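Local coordinates for protein Pre-mRNA splicing factor PRP8 (Cyanidioschyzon merolae, PDB 6NQI) that is a core spliceosomal factor, here its RNase H-like domain, and probably binds spliceosomal snRNAs and pre-mRNA introns in the assembled machine, at residues Asp16-Arg21 / Val27-Glu32; Ala144-His149 / Ser156-Leu161. One frame throughout, in Å; residues are numbered along the deposited sequence.

Interaction 1 of 2, residues Asp16-Arg21 / Val27-Glu32; sequences DRTAYR and VIWIWE. With BME (beta-mercaptoethanol), chain C.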
loop_
_atom_site.group_PDB
_atom_site.type_symbol
_atom_site.label_atom_id
_atom_site.label_comp_id
_atom_site.label_asym_id
_atom_site.label_seq_id
_atom_site.Cartn_x
_atom_site.Cartn_y
_atom_site.Cartn_z
ATOM N N ASP A 16 -5.001 -5.676 -1.318
ATOM C CA ASP A 16 -5.433 -6.465 -0.173
ATOM C C ASP A 16 -5.051 -7.932 -0.304
ATOM O O ASP A 16 -5.473 -8.743 0.512
ATOM C CB ASP A 16 -6.944 -6.296 0.047
ATOM C CG ASP A 16 -7.782 -6.965 -1.027
ATOM O OD1 ASP A 16 -7.241 -7.299 -2.108
ATOM O OD2 ASP A 16 -9.005 -7.124 -0.792
ATOM N N ARG A 17 -4.205 -8.270 -1.270
ATOM C CA ARG A 17 -3.826 -9.650 -1.543
ATOM C C ARG A 17 -3.141 -10.351 -0.361
ATOM O O ARG A 17 -2.910 -11.567 -0.431
ATOM C CB ARG A 17 -2.931 -9.678 -2.773
ATOM C CG ARG A 17 -3.688 -9.390 -4.025
ATOM C CD ARG A 17 -2.783 -9.339 -5.221
ATOM N NE ARG A 17 -2.009 -8.102 -5.283
ATOM C CZ ARG A 17 -1.262 -7.773 -6.335
ATOM N NH1 ARG A 17 -1.220 -8.600 -7.378
ATOM N NH2 ARG A 17 -0.581 -6.625 -6.358
ATOM N N THR A 18 -2.798 -9.620 0.699
ATOM C CA THR A 18 -2.292 -10.178 1.946
ATOM C C THR A 18 -3.247 -9.876 3.097
ATOM O O THR A 18 -2.835 -9.635 4.237
ATOM C CB THR A 18 -0.899 -9.635 2.264
ATOM O OG1 THR A 18 -0.955 -8.207 2.396
ATOM C CG2 THR A 18 0.098 -10.043 1.200
ATOM N N ALA A 19 -4.547 -9.935 2.838
ATOM C CA ALA A 19 -5.460 -9.700 3.942
ATOM C C ALA A 19 -5.631 -10.967 4.776
ATOM O O ALA A 19 -5.807 -10.886 5.997
ATOM C CB ALA A 19 -6.800 -9.189 3.412
ATOM N N TYR A 20 -5.593 -12.129 4.136
ATOM C CA TYR A 20 -5.511 -13.410 4.815
ATOM C C TYR A 20 -4.127 -14.003 4.607
ATOM O O TYR A 20 -3.735 -14.277 3.470
ATOM C CB TYR A 20 -6.579 -14.392 4.335
ATOM C CG TYR A 20 -6.357 -15.781 4.880
ATOM C CD1 TYR A 20 -6.671 -16.095 6.204
ATOM C CD2 TYR A 20 -5.837 -16.779 4.076
ATOM C CE1 TYR A 20 -6.460 -17.367 6.711
ATOM C CE2 TYR A 20 -5.630 -18.047 4.569
ATOM C CZ TYR A 20 -5.940 -18.343 5.885
ATOM O OH TYR A 20 -5.712 -19.624 6.355
ATOM N N ARG A 21 -3.405 -14.233 5.699
ATOM C CA ARG A 21 -2.175 -15.010 5.628
ATOM C C ARG A 21 -2.324 -16.204 6.560
ATOM O O ARG A 21 -2.757 -16.031 7.709
ATOM C CB ARG A 21 -0.934 -14.180 6.012
ATOM C CG ARG A 21 -0.521 -13.144 4.942
ATOM C CD ARG A 21 0.896 -12.604 5.162
ATOM N NE ARG A 21 1.065 -12.048 6.494
ATOM C CZ ARG A 21 2.237 -11.928 7.095
ATOM N NH1 ARG A 21 3.335 -12.333 6.468
ATOM N NH2 ARG A 21 2.306 -11.423 8.322
ATOM N N VAL A 27 -2.530 -7.964 6.111
ATOM C CA VAL A 27 -2.347 -6.519 5.923
ATOM C C VAL A 27 -3.083 -6.094 4.656
ATOM O O VAL A 27 -3.132 -6.837 3.672
ATOM C CB VAL A 27 -0.849 -6.125 5.848
ATOM C CG1 VAL A 27 -0.682 -4.709 5.360
ATOM C CG2 VAL A 27 -0.190 -6.219 7.204
ATOM N N ILE A 28 -3.665 -4.897 4.685
ATOM C CA ILE A 28 -4.148 -4.205 3.491
ATOM C C ILE A 28 -3.322 -2.933 3.300
ATOM O O ILE A 28 -3.164 -2.138 4.238
ATOM C CB ILE A 28 -5.647 -3.868 3.592
ATOM C CG1 ILE A 28 -6.472 -5.148 3.654
ATOM C CG2 ILE A 28 -6.074 -2.921 2.396
ATOM C CD1 ILE A 28 -7.941 -4.912 3.833
ATOM N N TRP A 29 -2.762 -2.758 2.103
ATOM C CA TRP A 29 -1.910 -1.609 1.805
ATOM C C TRP A 29 -2.636 -0.561 0.975
ATOM O O TRP A 29 -3.342 -0.903 0.024
ATOM C CB TRP A 29 -0.675 -2.051 1.030
ATOM C CG TRP A 29 -0.077 -3.302 1.517
ATOM C CD1 TRP A 29 -0.408 -4.569 1.144
ATOM C CD2 TRP A 29 1.010 -3.420 2.428
ATOM N NE1 TRP A 29 0.392 -5.473 1.793
ATOM C CE2 TRP A 29 1.275 -4.787 2.584
ATOM C CE3 TRP A 29 1.793 -2.494 3.127
ATOM C CZ2 TRP A 29 2.278 -5.256 3.418
ATOM C CZ3 TRP A 29 2.786 -2.961 3.958
ATOM C CH2 TRP A 29 3.024 -4.328 4.093
ATOM N N ILE A 30 -2.390 0.714 1.285
ATOM C CA ILE A 30 -2.799 1.829 0.418
ATOM C C ILE A 30 -1.602 2.750 0.196
ATOM O O ILE A 30 -1.166 3.444 1.125
ATOM C CB ILE A 30 -3.971 2.633 0.997
ATOM C CG1 ILE A 30 -5.203 1.749 1.183
ATOM C CG2 ILE A 30 -4.264 3.872 0.088
ATOM C CD1 ILE A 30 -6.340 2.499 1.771
ATOM N N TRP A 31 -1.113 2.804 -1.041
ATOM C CA TRP A 31 -0.019 3.686 -1.444
ATOM C C TRP A 31 -0.619 4.938 -2.072
ATOM O O TRP A 31 -1.400 4.848 -3.025
ATOM C CB TRP A 31 0.923 2.965 -2.414
ATOM C CG TRP A 31 1.946 3.841 -3.099
ATOM C CD1 TRP A 31 2.548 4.957 -2.596
ATOM C CD2 TRP A 31 2.490 3.658 -4.421
ATOM N NE1 TRP A 31 3.421 5.495 -3.527
ATOM C CE2 TRP A 31 3.405 4.711 -4.651
ATOM C CE3 TRP A 31 2.295 2.708 -5.428
ATOM C CZ2 TRP A 31 4.117 4.834 -5.840
ATOM C CZ3 TRP A 31 3.010 2.837 -6.614
ATOM C CH2 TRP A 31 3.905 3.888 -6.804
ATOM N N GLU A 32 -0.300 6.094 -1.507
ATOM C CA GLU A 32 -0.683 7.376 -2.076
ATOM C C GLU A 32 0.451 7.857 -2.982
ATOM O O GLU A 32 1.488 8.325 -2.491
ATOM C CB GLU A 32 -0.954 8.366 -0.954
ATOM C CG GLU A 32 -1.527 9.654 -1.440
ATOM C CD GLU A 32 -2.111 10.471 -0.324
ATOM O OE1 GLU A 32 -1.345 11.154 0.393
ATOM O OE2 GLU A 32 -3.337 10.391 -0.136
HETATM C C1 BME C . -7.652 -4.024 -2.863
HETATM C C2 BME C . -9.134 -4.062 -3.181
HETATM O O1 BME C . -7.091 -5.034 -3.664
HETATM S S2 BME C . -10.172 -3.125 -2.032
#

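Interaction 2 of 2, residues Ala144-His149 / Ser156-Leu161; sequences ADWLEH and SARFLL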
loop_
_atom_site.group_PDB
_atom_site.type_symbol
_atom_site.label_atom_id
_atom_site.label_comp_id
_atom_site.label_asym_id
_atom_site.label_seq_id
_atom_site.Cartn_x
_atom_site.Cartn_y
_atom_site.Cartn_z
ATOM N N ALA A 144 10.228 8.587 2.104
ATOM C CA ALA A 144 11.288 9.014 3.006
ATOM C C ALA A 144 11.451 10.518 2.920
ATOM O O ALA A 144 10.508 11.272 3.176
ATOM C CB ALA A 144 12.610 8.321 2.658
ATOM N N ASP A 145 12.637 10.936 2.476
ATOM C CA ASP A 145 12.973 12.324 2.190
ATOM C C ASP A 145 13.376 12.497 0.735
ATOM O O ASP A 145 14.165 13.385 0.416
ATOM C CB ASP A 145 14.114 12.791 3.088
ATOM C CG ASP A 145 15.402 12.005 2.841
ATOM O OD1 ASP A 145 16.503 12.609 2.892
ATOM O OD2 ASP A 145 15.304 10.782 2.579
ATOM N N TRP A 146 12.889 11.630 -0.153
ATOM C CA TRP A 146 13.329 11.712 -1.542
ATOM C C TRP A 146 12.890 13.022 -2.195
ATOM O O TRP A 146 13.666 13.646 -2.931
ATOM C CB TRP A 146 12.820 10.509 -2.338
ATOM C CG TRP A 146 13.233 9.190 -1.765
ATOM C CD1 TRP A 146 14.207 8.960 -0.827
ATOM C CD2 TRP A 146 12.720 7.908 -2.134
ATOM N NE1 TRP A 146 14.306 7.614 -0.570
ATOM C CE2 TRP A 146 13.403 6.943 -1.354
ATOM C CE3 TRP A 146 11.737 7.480 -3.039
ATOM C CZ2 TRP A 146 13.139 5.578 -1.453
ATOM C CZ3 TRP A 146 11.469 6.121 -3.134
ATOM C CH2 TRP A 146 12.171 5.184 -2.342
ATOM N N LEU A 147 11.672 13.491 -1.890
ATOM C CA LEU A 147 11.191 14.735 -2.483
ATOM C C LEU A 147 12.080 15.927 -2.127
ATOM O O LEU A 147 11.882 17.017 -2.683
ATOM C CB LEU A 147 9.742 14.995 -2.056
ATOM C CG LEU A 147 8.739 13.947 -2.538
ATOM C CD1 LEU A 147 7.308 14.465 -2.437
ATOM C CD2 LEU A 147 9.039 13.412 -3.933
ATOM N N GLU A 148 13.062 15.738 -1.243
ATOM C CA GLU A 148 14.060 16.772 -1.002
ATOM C C GLU A 148 15.043 16.912 -2.155
ATOM O O GLU A 148 15.548 18.011 -2.412
ATOM C CB GLU A 148 14.859 16.430 0.251
ATOM C CG GLU A 148 14.106 16.567 1.527
ATOM C CD GLU A 148 13.998 18.010 1.933
ATOM O OE1 GLU A 148 14.943 18.516 2.599
ATOM O OE2 GLU A 148 12.978 18.633 1.547
ATOM N N HIS A 149 15.321 15.816 -2.852
ATOM C CA HIS A 149 16.430 15.745 -3.790
ATOM C C HIS A 149 16.058 15.279 -5.181
ATOM O O HIS A 149 16.871 15.459 -6.098
ATOM C CB HIS A 149 17.536 14.828 -3.257
ATOM C CG HIS A 149 18.065 15.219 -1.913
ATOM N ND1 HIS A 149 17.437 14.881 -0.734
ATOM C CD2 HIS A 149 19.169 15.925 -1.565
ATOM C CE1 HIS A 149 18.127 15.367 0.281
ATOM N NE2 HIS A 149 19.182 16.006 -0.195
ATOM N N SER A 156 8.595 8.211 -7.145
ATOM C CA SER A 156 7.592 7.213 -7.487
ATOM C C SER A 156 8.236 5.999 -8.142
ATOM O O SER A 156 7.987 4.853 -7.747
ATOM C CB SER A 156 6.567 7.863 -8.428
ATOM O OG SER A 156 5.713 6.917 -9.037
ATOM N N ALA A 157 9.075 6.243 -9.156
ATOM C CA ALA A 157 9.730 5.158 -9.878
ATOM C C ALA A 157 10.652 4.357 -8.964
ATOM O O ALA A 157 10.773 3.136 -9.105
ATOM C CB ALA A 157 10.493 5.725 -11.075
ATOM N N ARG A 158 11.327 5.035 -8.035
ATOM C CA ARG A 158 12.222 4.361 -7.105
ATOM C C ARG A 158 11.444 3.413 -6.213
ATOM O O ARG A 158 11.832 2.256 -6.008
ATOM C CB ARG A 158 12.949 5.394 -6.256
ATOM C CG ARG A 158 14.030 4.810 -5.408
ATOM C CD ARG A 158 14.740 5.905 -4.647
ATOM N NE ARG A 158 15.470 6.823 -5.510
ATOM C CZ ARG A 158 16.110 7.895 -5.062
ATOM N NH1 ARG A 158 16.102 8.177 -3.769
ATOM N NH2 ARG A 158 16.756 8.684 -5.908
ATOM N N PHE A 159 10.342 3.912 -5.657
ATOM C CA PHE A 159 9.450 3.081 -4.861
ATOM C C PHE A 159 8.994 1.871 -5.665
ATOM O O PHE A 159 9.018 0.743 -5.167
ATOM C CB PHE A 159 8.275 3.944 -4.407
ATOM C CG PHE A 159 7.336 3.286 -3.467
ATOM C CD1 PHE A 159 7.553 3.362 -2.098
ATOM C CD2 PHE A 159 6.205 2.643 -3.928
ATOM C CE1 PHE A 159 6.679 2.787 -1.214
ATOM C CE2 PHE A 159 5.321 2.059 -3.038
ATOM C CZ PHE A 159 5.564 2.135 -1.685
ATOM N N LEU A 160 8.621 2.075 -6.929
ATOM C CA LEU A 160 8.133 0.958 -7.738
ATOM C C LEU A 160 9.237 -0.074 -7.983
ATOM O O LEU A 160 8.993 -1.292 -7.913
ATOM C CB LEU A 160 7.567 1.496 -9.055
ATOM C CG LEU A 160 6.611 0.634 -9.895
ATOM C CD1 LEU A 160 5.446 0.091 -9.085
ATOM C CD2 LEU A 160 6.073 1.440 -11.049
ATOM N N LEU A 161 10.457 0.396 -8.267
ATOM C CA LEU A 161 11.593 -0.505 -8.463
ATOM C C LEU A 161 11.871 -1.310 -7.203
ATOM O O LEU A 161 12.183 -2.505 -7.272
ATOM C CB LEU A 161 12.837 0.289 -8.866
ATOM C CG LEU A 161 14.127 -0.518 -9.038
ATOM C CD1 LEU A 161 13.956 -1.608 -10.089
ATOM C CD2 LEU A 161 15.295 0.384 -9.386
#

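Interaction 1 of 2, residues Asp16-Arg21 / Val27-Glu32
Thr18 meets Val27 and Trp29 through one hydroxyl. The two segments belong to strands 11-21 and 24-32, an antiparallel hairpin of the RNase H-like fold. A type I turn from Asp16 to Ala19 bends the first strand and brings Thr18 to its neighbour. CB of Thr18 lies 3.8 Å from Val27 O. A chi1 of 60° sets OG1 between the backbone N and carbonyl carbon and aims it at the second strand. There Thr18 OG1 gives a hydrogen bond to Val27 O at 2.9 Å, from above the carbonyl plane. Thr18 OG1 also accepts a hydrogen bond from Trp29 NE1 at 3.1 Å. This bond is bent, 140° at the hydrogen, with OG1 tilted out of the indole plane. CG1 of Val27 rests over the centre of the same indole, 3.4 Å above its plane. Val27 N also donates to Thr18 O, but the bond is modelled too short to be read closely.

Ile28 packs on other side chains. Ile28 CG1 lies 3.8 Å from Asp16 CB and 4.1 Å from Ala19 CB. Helix 54-71 meets Asp16 and Ile28 through Cys62 and His65, while Val27 and Trp29 touch helix 123-130. A beta-mercaptoethanol molecule, probably from the crystallisation liquor, gives a hydrogen bond from O1 to Asp16 OD1 at 2.8 Å and weakly accepts one from Asp16 N.

The Thr18 hydroxyl acts as donor and acceptor at once. The two bonds satisfy a buried indole N-H and probably hold the hydroxyl in its rotation at the bend in the strand.

Interaction 2 of 2, residues Ala144-His149 / Ser156-Leu161
The indole of Trp146 carries Arg158 over one face and has the backbone N of Phe159 at its edge. CD of Arg158 makes a CH-pi contact 3.4 Å from the centroid of the six-membered ring of Trp146, almost straight above it. Farther along, Arg158 CZ sits 4.5 Å from the centroid of the five-membered ring of Trp146, a cation-pi contact. The guanidinium is not stacked flat; its plane stands 58° from the indole. A bend at chi3 of -66° turns the end of the arginine over the pyrrole part. At the edge, Trp146 CZ3 comes 3.5 Å from Phe159 N and 4.1 Å from Phe159 CB.

Segment 144-149 lies in the loop between strand 137-141 and helix 152-168 of the RNase H-like domain, and the indole folds back onto that helix. The rings of Trp196 and Trp204 also meet Trp146, the latter edge-to-face. An alanine in place of Trp146 is likely to open a gap beside the helix and leave the Arg158 chain without the surface it lies on. The charge of Arg158 is matched mainly from outside, where NE pairs with Glu208 and NH2 with Glu201, both on helix 201-210.

Overall arrangement
From the N terminus, strand 11-21 runs into a tight reversal and strand 24-32 returns beside it. Interaction 1 closes this short loop inside the central mixed sheet. The chain then builds strand 37-43, helices and further strands before edge strand 137-141. Interaction 2 closes a second local loop, holding 144-149 against the helix that follows it. The two are in series, neither nested nor crossed, with centres about 21 Å apart. They still touch: Trp31 of strand 24-32 packs on Phe159 of helix 152-168, with Trp31 CD2 3.5 Å from Phe159 CE2. The central hairpin is so joined to helix 152-168, and through Arg158 to helix 201-210.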